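PDB 7KSF: Protease/Reverse transcriptase/ribonuclease H from Eastern chimpanzee simian foamy virus, which combines an aspartyl protease with a reverse transcriptase and ribonuclease H, and so probably processes viral polyprotein and copies the RNA genome into DNA. Local coordinates for residues A[140-145]-A[336-340]; A[253-258]-A[277-282]; A[384-389]-A[567-572]. The protein carries 1 engineered substitution. One frame throughout, in Å; residues are numbered along the deposited sequence.

Interaction 1. Residues A[140-145]-A[336-340]; sequences QVGHRK and AGYVV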
loop_
_atom_site.group_PDB
_atom_site.type_symbol
_atom_site.label_atom_id
_atom_site.label_comp_id
_atom_site.label_asym_id
_atom_site.label_seq_id
_atom_site.Cartn_x
_atom_site.Cartn_y
_atom_site.Cartn_z
ATOM N N GLN A 140 -3.599 -20.000 1.823
ATOM C CA GLN A 140 -3.929 -20.818 0.664
ATOM C C GLN A 140 -3.045 -20.440 -0.518
ATOM O O GLN A 140 -2.877 -19.260 -0.836
ATOM C CB GLN A 140 -5.402 -20.638 0.300
ATOM C CG GLN A 140 -5.743 -20.998 -1.127
ATOM C CD GLN A 140 -7.176 -20.659 -1.475
ATOM O OE1 GLN A 140 -7.918 -20.124 -0.650
ATOM N NE2 GLN A 140 -7.573 -20.967 -2.702
ATOM N N VAL A 141 -2.468 -21.453 -1.166
ATOM C CA VAL A 141 -1.618 -21.260 -2.332
ATOM C C VAL A 141 -2.124 -22.145 -3.463
ATOM O O VAL A 141 -2.842 -23.123 -3.246
ATOM C CB VAL A 141 -0.131 -21.564 -2.044
ATOM C CG1 VAL A 141 0.360 -20.746 -0.867
ATOM C CG2 VAL A 141 0.064 -23.049 -1.789
ATOM N N GLY A 142 -1.728 -21.792 -4.682
ATOM C CA GLY A 142 -2.128 -22.521 -5.871
ATOM C C GLY A 142 -0.968 -23.281 -6.483
ATOM O O GLY A 142 0.197 -22.923 -6.290
ATOM N N HIS A 143 -1.288 -24.342 -7.218
ATOM C CA HIS A 143 -0.287 -25.119 -7.932
ATOM C C HIS A 143 -0.164 -24.618 -9.364
ATOM O O HIS A 143 -1.167 -24.332 -10.024
ATOM C CB HIS A 143 -0.642 -26.610 -7.928
ATOM C CG HIS A 143 0.350 -27.469 -8.649
ATOM N ND1 HIS A 143 1.654 -27.614 -8.228
ATOM C CD2 HIS A 143 0.227 -28.229 -9.763
ATOM C CE1 HIS A 143 2.293 -28.426 -9.053
ATOM N NE2 HIS A 143 1.450 -28.812 -9.994
ATOM N N ARG A 144 1.071 -24.518 -9.834
ATOM C CA ARG A 144 1.380 -24.016 -11.171
ATOM C C ARG A 144 1.970 -25.157 -11.992
ATOM O O ARG A 144 3.094 -25.597 -11.732
ATOM C CB ARG A 144 2.345 -22.836 -11.084
ATOM C CG ARG A 144 2.660 -22.203 -12.417
ATOM C CD ARG A 144 1.451 -21.495 -12.985
ATOM N NE ARG A 144 1.779 -20.812 -14.229
ATOM C CZ ARG A 144 1.823 -21.408 -15.416
ATOM N NH1 ARG A 144 1.555 -22.704 -15.516
ATOM N NH2 ARG A 144 2.133 -20.714 -16.499
ATOM N N LYS A 145 1.213 -25.635 -12.982
ATOM C CA LYS A 145 1.650 -26.736 -13.840
ATOM C C LYS A 145 2.756 -26.234 -14.766
ATOM O O LYS A 145 2.545 -25.931 -15.941
ATOM C CB LYS A 145 0.477 -27.303 -14.631
ATOM C CG LYS A 145 -0.600 -27.954 -13.779
ATOM C CD LYS A 145 -1.743 -28.465 -14.643
ATOM C CE LYS A 145 -2.818 -29.138 -13.801
ATOM N NZ LYS A 145 -3.981 -29.582 -14.622
ATOM N N ALA A 336 -3.853 -21.016 -14.986
ATOM C CA ALA A 336 -2.488 -21.304 -14.564
ATOM C C ALA A 336 -2.447 -21.905 -13.165
ATOM O O ALA A 336 -1.579 -22.735 -12.871
ATOM C CB ALA A 336 -1.641 -20.029 -14.615
ATOM N N GLY A 337 -3.379 -21.514 -12.307
ATOM C CA GLY A 337 -3.374 -21.922 -10.919
ATOM C C GLY A 337 -3.007 -20.835 -9.936
ATOM O O GLY A 337 -2.680 -21.148 -8.784
ATOM N N TYR A 338 -3.033 -19.574 -10.355
ATOM C CA TYR A 338 -2.735 -18.479 -9.448
ATOM C C TYR A 338 -3.954 -18.153 -8.593
ATOM O O TYR A 338 -5.092 -18.515 -8.909
ATOM C CB TYR A 338 -2.279 -17.244 -10.223
ATOM C CG TYR A 338 -0.889 -17.376 -10.806
ATOM C CD1 TYR A 338 0.233 -17.273 -9.999
ATOM C CD2 TYR A 338 -0.700 -17.592 -12.164
ATOM C CE1 TYR A 338 1.505 -17.388 -10.523
ATOM C CE2 TYR A 338 0.572 -17.707 -12.701
ATOM C CZ TYR A 338 1.671 -17.604 -11.874
ATOM O OH TYR A 338 2.939 -17.717 -12.401
ATOM N N VAL A 339 -3.701 -17.460 -7.483
ATOM C CA VAL A 339 -4.717 -17.160 -6.486
ATOM C C VAL A 339 -4.668 -15.668 -6.197
ATOM O O VAL A 339 -3.595 -15.124 -5.906
ATOM C CB VAL A 339 -4.500 -17.971 -5.196
ATOM C CG1 VAL A 339 -5.444 -17.503 -4.120
ATOM C CG2 VAL A 339 -4.691 -19.453 -5.464
ATOM N N VAL A 340 -5.824 -15.007 -6.291
ATOM C CA VAL A 340 -5.944 -13.566 -6.098
ATOM C C VAL A 340 -6.492 -13.295 -4.705
ATOM O O VAL A 340 -7.444 -13.948 -4.258
ATOM C CB VAL A 340 -6.853 -12.936 -7.172
ATOM C CG1 VAL A 340 -6.948 -11.430 -6.986
ATOM C CG2 VAL A 340 -6.349 -13.274 -8.563
#
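Gly142 and Gly337 bring two backbones together where neither residue has a side chain to hold them apart. The segments run nearly antiparallel, 172° between their end-to-end directions, and no conventional hydrogen bond spans them. Instead Gly142 CA points a C-H at Gly337 O, 3.3 Å away, and Gly337 CA points one at His143 O, 3.4 Å away. Beside this glycine pair Val339 lays its CG2 branch on the other backbone, 3.9 Å from Gly142 N.

The second tight patch belongs to Arg144. Its CG is anti to the backbone N (chi1 -177°) and the chain then bends at chi2, which carries the guanidinium alongside the helix end. Ala336 CB sits over one face of that group, toward its rim and 3.5 Å from Arg144 NE. The Tyr338 ring stands at 78° to the guanidinium, with its CE2 3.7 Å from Arg144 NE.

Gly337, with positive phi, is the C-prime residue of a Schellman motif: Tyr338 N bonds back to Leu333 O and ends helix 319-336 of the reverse transcriptase palm. The chain then turns toward the palm sheet, where Val339 pairs its backbone with Ala250. Asp294, on helix 287-299, holds both polar ends: OD2 forms a salt bridge with Arg144 NH2, and OD1 a hydrogen bond with Tyr338 OH.

Packing thins toward both ends of 140-145. Gln140 merely brings its NE2 to 4.3 Å from Val339 CG2, while its OE1 is taken by the backbone N-H groups of His136 and Trp137. His143 turns its ring from the helix end to meet Tyr78, and Lys145 stretches its extended chain into solvent, leaving only its backbone N, 4.0 Å from Ala336 O, near the helix.

Interaction 2. Residues A[253-258]-A[277-282]; sequences FWAHPI and WTRLPQ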
loop_
_atom_site.group_PDB
_atom_site.type_symbol
_atom_site.label_atom_id
_atom_site.label_comp_id
_atom_site.label_asym_id
_atom_site.label_seq_id
_atom_site.Cartn_x
_atom_site.Cartn_y
_atom_site.Cartn_z
ATOM N N PHE A 253 5.219 -16.659 -5.590
ATOM C CA PHE A 253 6.399 -17.514 -5.554
ATOM C C PHE A 253 6.137 -18.820 -4.815
ATOM O O PHE A 253 6.856 -19.798 -5.039
ATOM C CB PHE A 253 7.574 -16.766 -4.921
ATOM C CG PHE A 253 7.168 -15.786 -3.866
ATOM C CD1 PHE A 253 6.679 -16.228 -2.652
ATOM C CD2 PHE A 253 7.283 -14.424 -4.089
ATOM C CE1 PHE A 253 6.302 -15.328 -1.676
ATOM C CE2 PHE A 253 6.908 -13.521 -3.117
ATOM C CZ PHE A 253 6.415 -13.972 -1.908
ATOM N N TRP A 254 5.114 -18.870 -3.959
ATOM C CA TRP A 254 4.715 -20.141 -3.369
ATOM C C TRP A 254 3.974 -21.038 -4.354
ATOM O O TRP A 254 3.642 -22.172 -3.998
ATOM C CB TRP A 254 3.846 -19.908 -2.133
ATOM C CG TRP A 254 4.602 -19.359 -0.961
ATOM C CD1 TRP A 254 5.958 -19.298 -0.819
ATOM C CD2 TRP A 254 4.049 -18.788 0.232
ATOM N NE1 TRP A 254 6.283 -18.725 0.385
ATOM C CE2 TRP A 254 5.128 -18.404 1.050
ATOM C CE3 TRP A 254 2.745 -18.566 0.686
ATOM C CZ2 TRP A 254 4.945 -17.810 2.298
ATOM C CZ3 TRP A 254 2.565 -17.978 1.923
ATOM C CH2 TRP A 254 3.659 -17.606 2.715
ATOM N N ALA A 255 3.708 -20.574 -5.572
ATOM C CA ALA A 255 3.051 -21.423 -6.559
ATOM C C ALA A 255 4.037 -22.134 -7.474
ATOM O O ALA A 255 3.707 -23.193 -8.016
ATOM C CB ALA A 255 2.072 -20.601 -7.405
ATOM N N HIS A 256 5.234 -21.581 -7.650
ATOM C CA HIS A 256 6.240 -22.178 -8.520
ATOM C C HIS A 256 7.021 -23.234 -7.758
ATOM O O HIS A 256 7.732 -22.890 -6.803
ATOM C CB HIS A 256 7.187 -21.119 -9.050
ATOM C CG HIS A 256 6.579 -20.234 -10.091
ATOM N ND1 HIS A 256 5.515 -19.397 -9.825
ATOM C CD2 HIS A 256 6.889 -20.045 -11.397
ATOM C CE1 HIS A 256 5.194 -18.736 -10.924
ATOM N NE2 HIS A 256 6.015 -19.111 -11.890
ATOM N N PRO A 257 6.936 -24.507 -8.129
ATOM C CA PRO A 257 7.720 -25.533 -7.437
ATOM C C PRO A 257 9.160 -25.567 -7.919
ATOM O O PRO A 257 9.468 -25.241 -9.068
ATOM C CB PRO A 257 6.985 -26.829 -7.793
ATOM C CG PRO A 257 6.412 -26.559 -9.140
ATOM C CD PRO A 257 6.063 -25.087 -9.166
ATOM N N ILE A 258 10.046 -25.960 -7.013
ATOM C CA ILE A 258 11.451 -26.111 -7.324
ATOM C C ILE A 258 11.766 -27.591 -7.482
ATOM O O ILE A 258 10.995 -28.462 -7.082
ATOM C CB ILE A 258 12.356 -25.452 -6.256
ATOM C CG1 ILE A 258 12.334 -26.265 -4.963
ATOM C CG2 ILE A 258 11.912 -24.027 -5.993
ATOM C CD1 ILE A 258 13.244 -25.718 -3.889
ATOM N N TRP A 277 11.543 -26.284 1.455
ATOM C CA TRP A 277 10.534 -25.664 0.607
ATOM C C TRP A 277 10.346 -26.465 -0.674
ATOM O O TRP A 277 11.316 -26.766 -1.376
ATOM C CB TRP A 277 10.919 -24.223 0.264
ATOM C CG TRP A 277 10.722 -23.263 1.385
ATOM C CD1 TRP A 277 11.623 -22.945 2.357
ATOM C CD2 TRP A 277 9.551 -22.485 1.650
ATOM N NE1 TRP A 277 11.084 -22.018 3.215
ATOM C CE2 TRP A 277 9.812 -21.720 2.803
ATOM C CE3 TRP A 277 8.305 -22.364 1.026
ATOM C CZ2 TRP A 277 8.875 -20.843 3.344
ATOM C CZ3 TRP A 277 7.376 -21.494 1.566
ATOM C CH2 TRP A 277 7.667 -20.745 2.712
ATOM N N THR A 278 9.091 -26.805 -0.971
ATOM C CA THR A 278 8.757 -27.391 -2.264
ATOM C C THR A 278 8.666 -26.327 -3.350
ATOM O O THR A 278 8.996 -26.597 -4.511
ATOM C CB THR A 278 7.433 -28.155 -2.166
ATOM O OG1 THR A 278 7.553 -29.195 -1.188
ATOM C CG2 THR A 278 7.059 -28.770 -3.505
ATOM N N ARG A 279 8.245 -25.123 -2.990
ATOM C CA ARG A 279 8.049 -24.030 -3.926
ATOM C C ARG A 279 9.096 -22.947 -3.691
ATOM O O ARG A 279 9.923 -23.033 -2.779
ATOM C CB ARG A 279 6.634 -23.465 -3.784
ATOM C CG ARG A 279 5.580 -24.522 -3.505
ATOM C CD ARG A 279 5.349 -25.418 -4.709
ATOM N NE ARG A 279 4.191 -26.288 -4.524
ATOM C CZ ARG A 279 2.933 -25.903 -4.714
ATOM N NH1 ARG A 279 2.672 -24.661 -5.088
ATOM N NH2 ARG A 279 1.940 -26.760 -4.525
ATOM N N LEU A 280 9.055 -21.919 -4.527
ATOM C CA LEU A 280 9.967 -20.796 -4.357
ATOM C C LEU A 280 9.653 -20.075 -3.048
ATOM O O LEU A 280 8.481 -19.828 -2.741
ATOM C CB LEU A 280 9.854 -19.816 -5.526
ATOM C CG LEU A 280 10.274 -20.260 -6.928
ATOM C CD1 LEU A 280 9.895 -19.183 -7.926
ATOM C CD2 LEU A 280 11.766 -20.539 -6.988
ATOM N N PRO A 281 10.665 -19.734 -2.252
ATOM C CA PRO A 281 10.414 -18.996 -1.011
ATOM C C PRO A 281 10.648 -17.499 -1.154
ATOM O O PRO A 281 11.402 -17.055 -2.025
ATOM C CB PRO A 281 11.407 -19.630 -0.030
ATOM C CG PRO A 281 12.504 -20.241 -0.914
ATOM C CD PRO A 281 12.068 -20.161 -2.356
ATOM N N GLN A 282 9.990 -16.712 -0.307
ATOM C CA GLN A 282 10.164 -15.267 -0.317
ATOM C C GLN A 282 11.456 -14.886 0.392
ATOM O O GLN A 282 11.860 -15.523 1.369
ATOM C CB GLN A 282 8.972 -14.578 0.345
ATOM C CG GLN A 282 8.649 -15.089 1.738
ATOM C CD GLN A 282 7.297 -14.610 2.234
ATOM O OE1 GLN A 282 6.556 -13.945 1.510
ATOM N NE2 GLN A 282 6.967 -14.951 3.473
#
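Trp254 and Trp277 both place CG beside the backbone N, opposite the carbonyl carbon (chi1 -71° and -75°), and these turns swing their indoles toward each other. The five-membered ring of Trp254 and the six-membered ring of Trp277 lie nearly parallel, 24° between planes, but with centroids 4.9 Å apart they are slid so far that they barely overlap. Leu280 O approaches the Trp254 ring at its edge, 3.2 Å from CD1, and Pro281 CB lies over the centre of one face of the Trp277 ring.

The backbones form a single antiparallel bridge. Pro257 and Arg279 are its non-hydrogen-bonded pair, a place that asks no N-H of the proline. The bonds fall on the flanking residues: Leu280 N to His256 O at 2.8 Å, and Ile258 N to Thr278 O, also 2.8 Å and almost straight. Leu280 packs beside the bridge, its CD1 3.5 Å from His256 CB and its CD2 3.6 Å from Ile258 CG2. At the far end Gln282 passes over the Phe253 ring, its CA above one face and Gln282 CB 3.4 Å from Phe253 CE1.

Leu280, Pro281 and Gln282 open the LPQG motif of reverse transcriptases, and Phe253 follows the strand that carries the first catalytic aspartate in this family. In relatives these two elements help to line the nucleotide pocket, and the contact probably sets their spacing here.

Arg279, bent at chi2, folds back over the turn and sends NH1 to Trp254 O, a weak bond of 2.9 Å. The same nitrogen also serves Gly142 O. A buried guanidinium held by main-chain oxygens would probably remain charged, with those carbonyl dipoles helping to offset the cost of burying it.

Interaction 3. Residues A[384-389]-A[567-572]; sequences KQLQSI and ELKHIP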
loop_
_atom_site.group_PDB
_atom_site.type_symbol
_atom_site.label_atom_id
_atom_site.label_comp_id
_atom_site.label_asym_id
_atom_site.label_seq_id
_atom_site.Cartn_x
_atom_site.Cartn_y
_atom_site.Cartn_z
ATOM N N LYS A 384 14.456 23.090 19.534
ATOM C CA LYS A 384 15.139 22.109 18.697
ATOM C C LYS A 384 14.429 21.904 17.367
ATOM O O LYS A 384 15.065 21.523 16.377
ATOM C CB LYS A 384 15.266 20.780 19.441
ATOM C CG LYS A 384 16.072 20.855 20.728
ATOM C CD LYS A 384 16.174 19.493 21.397
ATOM C CE LYS A 384 17.015 19.558 22.666
ATOM N NZ LYS A 384 17.133 18.226 23.328
ATOM N N GLN A 385 13.118 22.139 17.323
ATOM C CA GLN A 385 12.374 22.040 16.075
ATOM C C GLN A 385 12.482 23.306 15.232
ATOM O O GLN A 385 12.246 23.251 14.020
ATOM C CB GLN A 385 10.907 21.717 16.372
ATOM C CG GLN A 385 10.728 20.439 17.190
ATOM C CD GLN A 385 9.662 19.526 16.622
ATOM O OE1 GLN A 385 8.849 19.942 15.800
ATOM N NE2 GLN A 385 9.666 18.268 17.055
ATOM N N LEU A 386 12.849 24.433 15.840
ATOM C CA LEU A 386 13.066 25.680 15.112
ATOM C C LEU A 386 14.488 25.787 14.570
ATOM O O LEU A 386 14.699 26.372 13.501
ATOM C CB LEU A 386 12.758 26.874 16.019
ATOM C CG LEU A 386 12.854 28.252 15.362
ATOM C CD1 LEU A 386 11.935 28.324 14.151
ATOM C CD2 LEU A 386 12.518 29.345 16.361
ATOM N N GLN A 387 15.470 25.240 15.290
ATOM C CA GLN A 387 16.833 25.218 14.768
ATOM C C GLN A 387 16.949 24.306 13.555
ATOM O O GLN A 387 17.806 24.525 12.692
ATOM C CB GLN A 387 17.809 24.770 15.859
ATOM C CG GLN A 387 17.933 25.732 17.034
ATOM C CD GLN A 387 18.799 25.172 18.148
ATOM O OE1 GLN A 387 18.885 23.959 18.337
ATOM N NE2 GLN A 387 19.450 26.061 18.892
ATOM N N SER A 388 16.097 23.282 13.474
ATOM C CA SER A 388 16.142 22.351 12.351
ATOM C C SER A 388 15.723 23.031 11.053
ATOM O O SER A 388 16.364 22.849 10.010
ATOM C CB SER A 388 15.245 21.144 12.634
ATOM O OG SER A 388 15.654 20.458 13.804
ATOM N N ILE A 389 14.645 23.818 11.097
ATOM C CA ILE A 389 14.146 24.460 9.888
ATOM C C ILE A 389 15.045 25.613 9.453
ATOM O O ILE A 389 15.056 25.972 8.270
ATOM C CB ILE A 389 12.690 24.917 10.105
ATOM C CG1 ILE A 389 12.073 25.429 8.801
ATOM C CG2 ILE A 389 12.606 25.974 11.191
ATOM C CD1 ILE A 389 10.645 25.902 8.948
ATOM N N GLU A 567 20.374 17.503 10.072
ATOM C CA GLU A 567 19.454 16.550 10.671
ATOM C C GLU A 567 18.041 17.120 10.638
ATOM O O GLU A 567 17.805 18.239 11.103
ATOM C CB GLU A 567 19.870 16.229 12.107
ATOM C CG GLU A 567 19.013 15.151 12.753
ATOM C CD GLU A 567 19.037 13.850 11.973
ATOM O OE1 GLU A 567 20.145 13.376 11.643
ATOM O OE2 GLU A 567 17.952 13.304 11.678
ATOM N N LEU A 568 17.108 16.349 10.079
ATOM C CA LEU A 568 15.718 16.762 9.942
ATOM C C LEU A 568 14.778 15.851 10.727
ATOM O O LEU A 568 13.650 15.588 10.298
ATOM C CB LEU A 568 15.313 16.808 8.468
ATOM C CG LEU A 568 16.160 17.707 7.574
ATOM C CD1 LEU A 568 15.504 17.849 6.211
ATOM C CD2 LEU A 568 16.363 19.065 8.223
ATOM N N LYS A 569 15.228 15.362 11.884
ATOM C CA LYS A 569 14.357 14.541 12.716
ATOM C C LYS A 569 13.373 15.391 13.503
ATOM O O LYS A 569 12.235 14.972 13.740
ATOM C CB LYS A 569 15.182 13.674 13.668
ATOM C CG LYS A 569 16.029 14.463 14.660
ATOM C CD LYS A 569 16.246 13.697 15.959
ATOM C CE LYS A 569 16.945 12.366 15.729
ATOM N NZ LYS A 569 17.162 11.624 17.006
ATOM N N HIS A 570 13.794 16.581 13.925
ATOM C CA HIS A 570 12.934 17.494 14.661
ATOM C C HIS A 570 12.204 18.467 13.752
ATOM O O HIS A 570 11.619 19.435 14.247
ATOM C CB HIS A 570 13.747 18.263 15.708
ATOM C CG HIS A 570 14.059 17.464 16.936
ATOM N ND1 HIS A 570 15.203 16.705 17.062
ATOM C CD2 HIS A 570 13.374 17.306 18.092
ATOM C CE1 HIS A 570 15.208 16.116 18.245
ATOM N NE2 HIS A 570 14.109 16.465 18.891
ATOM N N ILE A 571 12.229 18.246 12.443
ATOM C CA ILE A 571 11.452 19.112 11.551
ATOM C C ILE A 571 9.974 18.956 11.873
ATOM O O ILE A 571 9.470 17.816 11.944
ATOM C CB ILE A 571 11.736 18.775 10.079
ATOM C CG1 ILE A 571 13.086 19.343 9.663
ATOM C CG2 ILE A 571 10.650 19.355 9.188
ATOM C CD1 ILE A 571 13.135 20.846 9.706
ATOM N N PRO A 572 9.239 20.046 12.087
ATOM C CA PRO A 572 7.811 19.931 12.403
ATOM C C PRO A 572 7.013 19.315 11.265
ATOM O O PRO A 572 7.556 19.016 10.196
ATOM C CB PRO A 572 7.390 21.383 12.666
ATOM C CG PRO A 572 8.662 22.098 12.994
ATOM C CD PRO A 572 9.714 21.437 12.165
#
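Ser388 OG, lodged 3.5 Å from His570 CB, donates its hydrogen to Lys384 O one helical turn back, at 2.8 Å and nearly along the C=O axis. Its OG stands opposite its own carbonyl carbon (chi1 -60°), which folds the hydroxyl back against the helix and leaves CB to meet Ile571 CD1 at 3.6 Å. The same methyl ends 3.6 Å from Ile389 N, so Ile571 pushes its tip between two successive residues of helix 383-392.

Gln385 bends at chi2 and wraps around His570 O, with CB 3.2 Å away and OE1, itself an acceptor, making no hydrogen bond to it. The Gln385 chain runs across that of His570, with amide and imidazole planes 79° apart. Gln385 OE1 meets Pro572 CG at 3.5 Å as these two side chains run alongside each other with opposite headings. Lys384 lays its CB over one face of the His570 ring, toward the rim.

The helix probably belongs to the thumb of the reverse transcriptase, while loop 567-572 follows strand 557-561, the last strand of the RNase H-like connection sheet. Ile571 and Leu568 also rest on Tyr466 of strand 464-471, and Ile389 and Pro572 share Ile377, so the loop fills the seam between the two.

No hydrogen bond joins the two segments: the serine hydroxyl is spent within its own helix, and their contact rests on van der Waals fit, with a CA-H of Gln385 facing His570 O. Lys384 NZ stays 5.7 Å from His570 NE2, a spacing that would, if anything, disfavour a positively charged imidazole.

In the fold
From the N terminus the chain runs through the protease strands and helix 117-129 to 140-145, which interaction 1 later closes against the end of helix 319-336. Inside that long loop, interaction 2 closes a much shorter one, joining the turn after strand 243-249 to the stretch leading into helix 287-299. The two are neighbours, with centres 11 Å apart, and touch where Tyr338 packs on His256. Together they fasten the loop after helix 117-129 to the polymerase palm. Interaction 3 comes afterwards in series, across the chain's centre and about 46 to 50 Å from the others between centres, where it joins helix 383-392 to the connection domain.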